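Local coordinates for 2-C-methyl-D-erythritol 2,4-cyclodiphosphate synthase (Thermus thermophilus, PDB 1IV3), which converts 4-diphosphocytidyl-2-C-methyl-D-erythritol 2-phosphate into 2-C-methyl-D-erythritol 2,4-cyclodiphosphate with release of CMP, a step of non-mevalonate isoprenoid synthesis, at residues A39-L44 against V75-A80; A111-L116 against L122-I127. The protein carries 3 engineered substitutions. One frame throughout, in Å; residues are numbered along the deposited sequence.

Contact 1 (A39-L44 against V75-A80). Engineered in segment 39-44: M41 (natural residue Leu). With MG (magnesium ion), chain G.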
loop_
_atom_site.group_PDB
_atom_site.type_symbol
_atom_site.label_atom_id
_atom_site.label_comp_id
_atom_site.label_asym_id
_atom_site.label_seq_id
_atom_site.Cartn_x
_atom_site.Cartn_y
_atom_site.Cartn_z
ATOM N N ALA A 39 -4.839 -7.255 12.781
ATOM C CA ALA A 39 -4.091 -6.826 11.603
ATOM C C ALA A 39 -3.729 -5.351 11.642
ATOM O O ALA A 39 -2.682 -4.930 11.142
ATOM C CB ALA A 39 -4.940 -7.193 10.391
ATOM N N ALA A 40 -4.604 -4.517 12.204
ATOM C CA ALA A 40 -4.361 -3.087 12.366
ATOM C C ALA A 40 -3.124 -2.869 13.233
ATOM O O ALA A 40 -2.172 -2.196 12.864
ATOM C CB ALA A 40 -5.538 -2.376 13.031
ATOM N N MET A 41 -3.163 -3.482 14.423
ATOM C CA MET A 41 -2.017 -3.361 15.314
ATOM C C MET A 41 -0.755 -3.876 14.628
ATOM O O MET A 41 0.308 -3.257 14.716
ATOM C CB MET A 41 -2.207 -4.145 16.612
ATOM C CG MET A 41 -3.156 -3.572 17.640
ATOM S SD MET A 41 -2.602 -2.081 18.500
ATOM C CE MET A 41 -3.477 -0.835 17.637
ATOM N N HIS A 42 -0.823 -5.018 13.940
ATOM C CA HIS A 42 0.409 -5.563 13.360
ATOM C C HIS A 42 0.980 -4.676 12.257
ATOM O O HIS A 42 2.189 -4.442 12.227
ATOM C CB HIS A 42 0.166 -6.957 12.787
ATOM C CG HIS A 42 -0.060 -7.952 13.875
ATOM N ND1 HIS A 42 -0.341 -9.273 13.657
ATOM C CD2 HIS A 42 -0.029 -7.778 15.226
ATOM C CE1 HIS A 42 -0.483 -9.896 14.819
ATOM N NE2 HIS A 42 -0.301 -9.008 15.785
ATOM N N ALA A 43 0.081 -4.182 11.412
ATOM C CA ALA A 43 0.577 -3.333 10.314
ATOM C C ALA A 43 1.148 -2.019 10.829
ATOM O O ALA A 43 2.147 -1.524 10.305
ATOM C CB ALA A 43 -0.546 -3.076 9.315
ATOM N N LEU A 44 0.528 -1.422 11.857
ATOM C CA LEU A 44 1.057 -0.193 12.452
ATOM C C LEU A 44 2.408 -0.458 13.095
ATOM O O LEU A 44 3.333 0.349 13.011
ATOM C CB LEU A 44 0.083 0.369 13.512
ATOM C CG LEU A 44 -1.190 0.979 12.919
ATOM C CD1 LEU A 44 -2.274 1.199 13.966
ATOM C CD2 LEU A 44 -0.834 2.282 12.205
ATOM N N VAL A 75 0.752 -4.632 23.069
ATOM C CA VAL A 75 2.036 -4.663 23.760
ATOM C C VAL A 75 3.209 -4.555 22.794
ATOM O O VAL A 75 4.250 -3.960 23.087
ATOM C CB VAL A 75 2.158 -5.975 24.563
ATOM C CG1 VAL A 75 3.589 -6.227 25.000
ATOM C CG2 VAL A 75 1.195 -5.911 25.752
ATOM N N PHE A 76 3.038 -5.143 21.619
ATOM C CA PHE A 76 4.041 -5.053 20.571
ATOM C C PHE A 76 4.084 -3.622 20.046
ATOM O O PHE A 76 5.159 -3.075 19.837
ATOM C CB PHE A 76 3.751 -5.995 19.410
ATOM C CG PHE A 76 3.534 -7.422 19.885
ATOM C CD1 PHE A 76 4.147 -7.871 21.047
ATOM C CD2 PHE A 76 2.725 -8.276 19.150
ATOM C CE1 PHE A 76 3.930 -9.167 21.482
ATOM C CE2 PHE A 76 2.501 -9.579 19.593
ATOM C CZ PHE A 76 3.114 -10.017 20.761
ATOM N N LEU A 77 2.911 -3.038 19.822
ATOM C CA LEU A 77 2.881 -1.682 19.282
ATOM C C LEU A 77 3.582 -0.715 20.223
ATOM O O LEU A 77 4.395 0.121 19.824
ATOM C CB LEU A 77 1.426 -1.252 19.049
ATOM C CG LEU A 77 1.331 0.221 18.600
ATOM C CD1 LEU A 77 1.366 0.272 17.079
ATOM C CD2 LEU A 77 0.094 0.851 19.201
ATOM N N ARG A 78 3.263 -0.837 21.520
ATOM C CA ARG A 78 3.927 0.022 22.507
ATOM C C ARG A 78 5.422 -0.220 22.585
ATOM O O ARG A 78 6.209 0.708 22.791
ATOM C CB ARG A 78 3.280 -0.203 23.884
ATOM C CG ARG A 78 1.786 0.105 23.889
ATOM C CD ARG A 78 1.288 0.356 25.303
ATOM N NE ARG A 78 -0.064 0.932 25.335
ATOM C CZ ARG A 78 -0.272 2.209 25.658
ATOM N NH1 ARG A 78 0.767 2.977 25.945
ATOM N NH2 ARG A 78 -1.497 2.713 25.687
ATOM N N GLU A 79 5.882 -1.459 22.442
ATOM C CA GLU A 79 7.335 -1.652 22.447
ATOM C C GLU A 79 7.974 -0.992 21.233
ATOM O O GLU A 79 9.043 -0.377 21.296
ATOM C CB GLU A 79 7.631 -3.146 22.501
ATOM C CG GLU A 79 9.075 -3.569 22.492
ATOM C CD GLU A 79 9.919 -3.055 23.638
ATOM O OE1 GLU A 79 9.438 -2.397 24.585
ATOM O OE2 GLU A 79 11.143 -3.337 23.587
ATOM N N ALA A 80 7.311 -1.106 20.064
ATOM C CA ALA A 80 7.884 -0.432 18.897
ATOM C C ALA A 80 7.920 1.054 19.135
ATOM O O ALA A 80 8.857 1.752 18.749
ATOM C CB ALA A 80 7.083 -0.754 17.623
HETATM MG MG MG G . -0.777 -10.261 12.019
HETATM O O HOH W 1 1.146 -11.560 11.789
#
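L77 reaches from helix 73-86 to M41 and L44 of helix 39-50, and its two methyl branches divide the work. CD2 meets the sulfur SD of M41, an engineered methionine where the natural protein has leucine, at 4.0 Å, and the two side chains cross at about a right angle. CD1 of L77 instead rests on CB of L44, 3.8 Å away, close to the backbone of helix 39-50. A chi1 of 175°, which sets CG opposite the backbone N, carries the L77 branches to helix 39-50, while the bend of M41 at chi2 (-71°) brings SD to L77, and chi3 then turns CE. No hydrogen bond joins the two segments.

Metal coordination occupies another face of helix 39-50. ND1 of H42 binds the magnesium ion at 2.0 Å; D8 and H10 complete the protein ligands, and a water lies 2.3 Å from the magnesium.

A polar link between the helices runs from H42 NE2 to the hydroxyl of S73, just before segment 75-80. One imidazole nitrogen is thus given to the metal and the other to a second-shell residue, which probably fixes the ring's rotation, while the apolar packing of L77 joins the two helices on a different side from the metal ligand.

Contact 2 (A111-L116 against L122-I127)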
loop_
_atom_site.group_PDB
_atom_site.type_symbol
_atom_site.label_atom_id
_atom_site.label_comp_id
_atom_site.label_asym_id
_atom_site.label_seq_id
_atom_site.Cartn_x
_atom_site.Cartn_y
_atom_site.Cartn_z
ATOM N N ALA A 111 -15.108 4.137 18.278
ATOM C CA ALA A 111 -14.318 3.367 19.237
ATOM C C ALA A 111 -12.949 3.005 18.664
ATOM O O ALA A 111 -11.934 3.093 19.344
ATOM C CB ALA A 111 -15.061 2.098 19.619
ATOM N N LEU A 112 -12.891 2.561 17.414
ATOM C CA LEU A 112 -11.617 2.162 16.800
ATOM C C LEU A 112 -10.643 3.326 16.712
ATOM O O LEU A 112 -9.465 3.272 17.098
ATOM C CB LEU A 112 -11.897 1.608 15.407
ATOM C CG LEU A 112 -12.611 0.251 15.417
ATOM C CD1 LEU A 112 -13.217 -0.136 14.072
ATOM C CD2 LEU A 112 -11.587 -0.774 15.889
ATOM N N VAL A 113 -11.162 4.445 16.193
ATOM C CA VAL A 113 -10.303 5.632 16.114
ATOM C C VAL A 113 -9.873 6.115 17.490
ATOM O O VAL A 113 -8.725 6.507 17.719
ATOM C CB VAL A 113 -11.003 6.769 15.360
ATOM C CG1 VAL A 113 -10.189 8.050 15.426
ATOM C CG2 VAL A 113 -11.227 6.292 13.923
ATOM N N ASP A 114 -10.795 6.096 18.445
ATOM C CA ASP A 114 -10.427 6.528 19.792
ATOM C C ASP A 114 -9.310 5.646 20.341
ATOM O O ASP A 114 -8.430 6.106 21.026
ATOM C CB ASP A 114 -11.618 6.413 20.736
ATOM C CG ASP A 114 -12.632 7.533 20.574
ATOM O OD1 ASP A 114 -12.373 8.491 19.823
ATOM O OD2 ASP A 114 -13.675 7.404 21.250
ATOM N N SER A 115 -9.387 4.350 20.060
ATOM C CA SER A 115 -8.383 3.423 20.610
ATOM C C SER A 115 -7.047 3.732 19.978
ATOM O O SER A 115 -6.014 3.856 20.625
ATOM C CB SER A 115 -8.866 1.996 20.377
ATOM O OG SER A 115 -7.950 1.028 20.826
ATOM N N LEU A 116 -7.027 3.912 18.646
ATOM C CA LEU A 116 -5.735 4.225 18.024
ATOM C C LEU A 116 -5.157 5.531 18.554
ATOM O O LEU A 116 -3.951 5.657 18.768
ATOM C CB LEU A 116 -5.915 4.326 16.513
ATOM C CG LEU A 116 -6.210 3.020 15.763
ATOM C CD1 LEU A 116 -6.177 3.272 14.255
ATOM C CD2 LEU A 116 -5.220 1.935 16.160
ATOM N N LEU A 122 -1.968 10.149 19.618
ATOM C CA LEU A 122 -2.046 11.131 18.541
ATOM C C LEU A 122 -3.419 11.782 18.560
ATOM O O LEU A 122 -4.394 11.134 18.942
ATOM C CB LEU A 122 -1.836 10.450 17.186
ATOM C CG LEU A 122 -0.435 10.026 16.769
ATOM C CD1 LEU A 122 -0.516 9.299 15.419
ATOM C CD2 LEU A 122 0.510 11.212 16.698
ATOM N N PRO A 123 -3.533 13.029 18.127
ATOM C CA PRO A 123 -4.860 13.650 18.099
ATOM C C PRO A 123 -5.725 12.944 17.069
ATOM O O PRO A 123 -5.172 12.316 16.172
ATOM C CB PRO A 123 -4.560 15.085 17.652
ATOM C CG PRO A 123 -3.261 14.979 16.918
ATOM C CD PRO A 123 -2.471 13.913 17.644
ATOM N N GLN A 124 -7.043 13.062 17.168
ATOM C CA GLN A 124 -7.938 12.332 16.274
ATOM C C GLN A 124 -7.766 12.708 14.812
ATOM O O GLN A 124 -7.943 11.839 13.943
ATOM C CB GLN A 124 -9.401 12.530 16.733
ATOM C CG GLN A 124 -9.609 12.093 18.172
ATOM C CD GLN A 124 -10.576 10.953 18.393
ATOM O OE1 GLN A 124 -11.449 10.690 17.575
ATOM N NE2 GLN A 124 -10.457 10.257 19.520
ATOM N N ASP A 125 -7.399 13.951 14.508
ATOM C CA ASP A 125 -7.253 14.313 13.090
ATOM C C ASP A 125 -5.961 13.798 12.461
ATOM O O ASP A 125 -5.685 13.902 11.261
ATOM C CB ASP A 125 -7.323 15.846 12.988
ATOM C CG ASP A 125 -6.078 16.430 13.645
ATOM O OD1 ASP A 125 -5.097 16.725 12.937
ATOM O OD2 ASP A 125 -6.107 16.549 14.886
ATOM N N ARG A 126 -5.096 13.196 13.281
ATOM C CA ARG A 126 -3.869 12.582 12.806
ATOM C C ARG A 126 -4.014 11.065 12.805
ATOM O O ARG A 126 -3.025 10.352 12.616
ATOM C CB ARG A 126 -2.695 12.995 13.717
ATOM C CG ARG A 126 -2.276 14.446 13.538
ATOM C CD ARG A 126 -1.597 14.608 12.182
ATOM N NE ARG A 126 -0.988 15.904 11.953
ATOM C CZ ARG A 126 -0.088 16.206 11.028
ATOM N NH1 ARG A 126 0.400 15.330 10.138
ATOM N NH2 ARG A 126 0.335 17.474 11.011
ATOM N N ILE A 127 -5.230 10.575 13.046
ATOM C CA ILE A 127 -5.519 9.146 12.904
ATOM C C ILE A 127 -6.375 8.980 11.644
ATOM O O ILE A 127 -7.540 9.383 11.643
ATOM C CB ILE A 127 -6.246 8.515 14.103
ATOM C CG1 ILE A 127 -5.462 8.540 15.419
ATOM C CG2 ILE A 127 -6.657 7.073 13.765
ATOM C CD1 ILE A 127 -4.197 7.703 15.317
#
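Q124 NE2 donates a hydrogen bond to D114 OD1, 2.6 Å long and nearly straight at 166°. The oxygen lies almost in the amide plane, but the donor meets it on the anti side of the carboxylate and 34° out of its plane, with the two flat groups 67° apart. The bend of Q124 at chi2 brings the amide to the helix, and the amide rotation leaves OE1 3.6 Å from V113 CG1. That methyl group faces the apolar layer beneath, where I127 CG2 lies 4.0 Å from it and 3.9 Å from L116 CD1. I127 CD1 adds a contact with L116 CB at 4.0 Å.

Helix 109-120 here packs against the turn that follows it, a short 3-10 segment at 124-126 leading into strand 127-132, outermost in the sheet of this chain and the parallel neighbour of strand 91-99 in a beta-alpha-beta connection.

K110 pairs with OD2, the other carboxylate oxygen, which probably helps to orient the carboxylate. An alanine in place of D114 would probably leave the amide of Q124 without its acceptor and freer to turn, and K110 without its salt-bridge partner. The turn is tied further by L122 O to S117 OG, and D125 forms a salt bridge with R2 of a neighbouring subunit.

In the fold
The centre of contact 1, a buried contact, lies about 5 Å from the centre of the chain, whereas that of contact 2, only partly buried, lies about 13 Å from it. The first joins two helices distant in sequence and relies on apolar packing, with magnesium coordination on another face; the second folds a helix against its own following turn and adds a polar pair at its outer edge. They use different elements but share a boundary: L116 CD2 packs on CE of the engineered M41 at 3.6 Å and on L44 CD1 at 3.7 Å, joining helix 109-120 to helix 39-50. L116 thus serves both apolar layers. Subunit contacts differ too, as contact 2 alone touches a neighbouring chain.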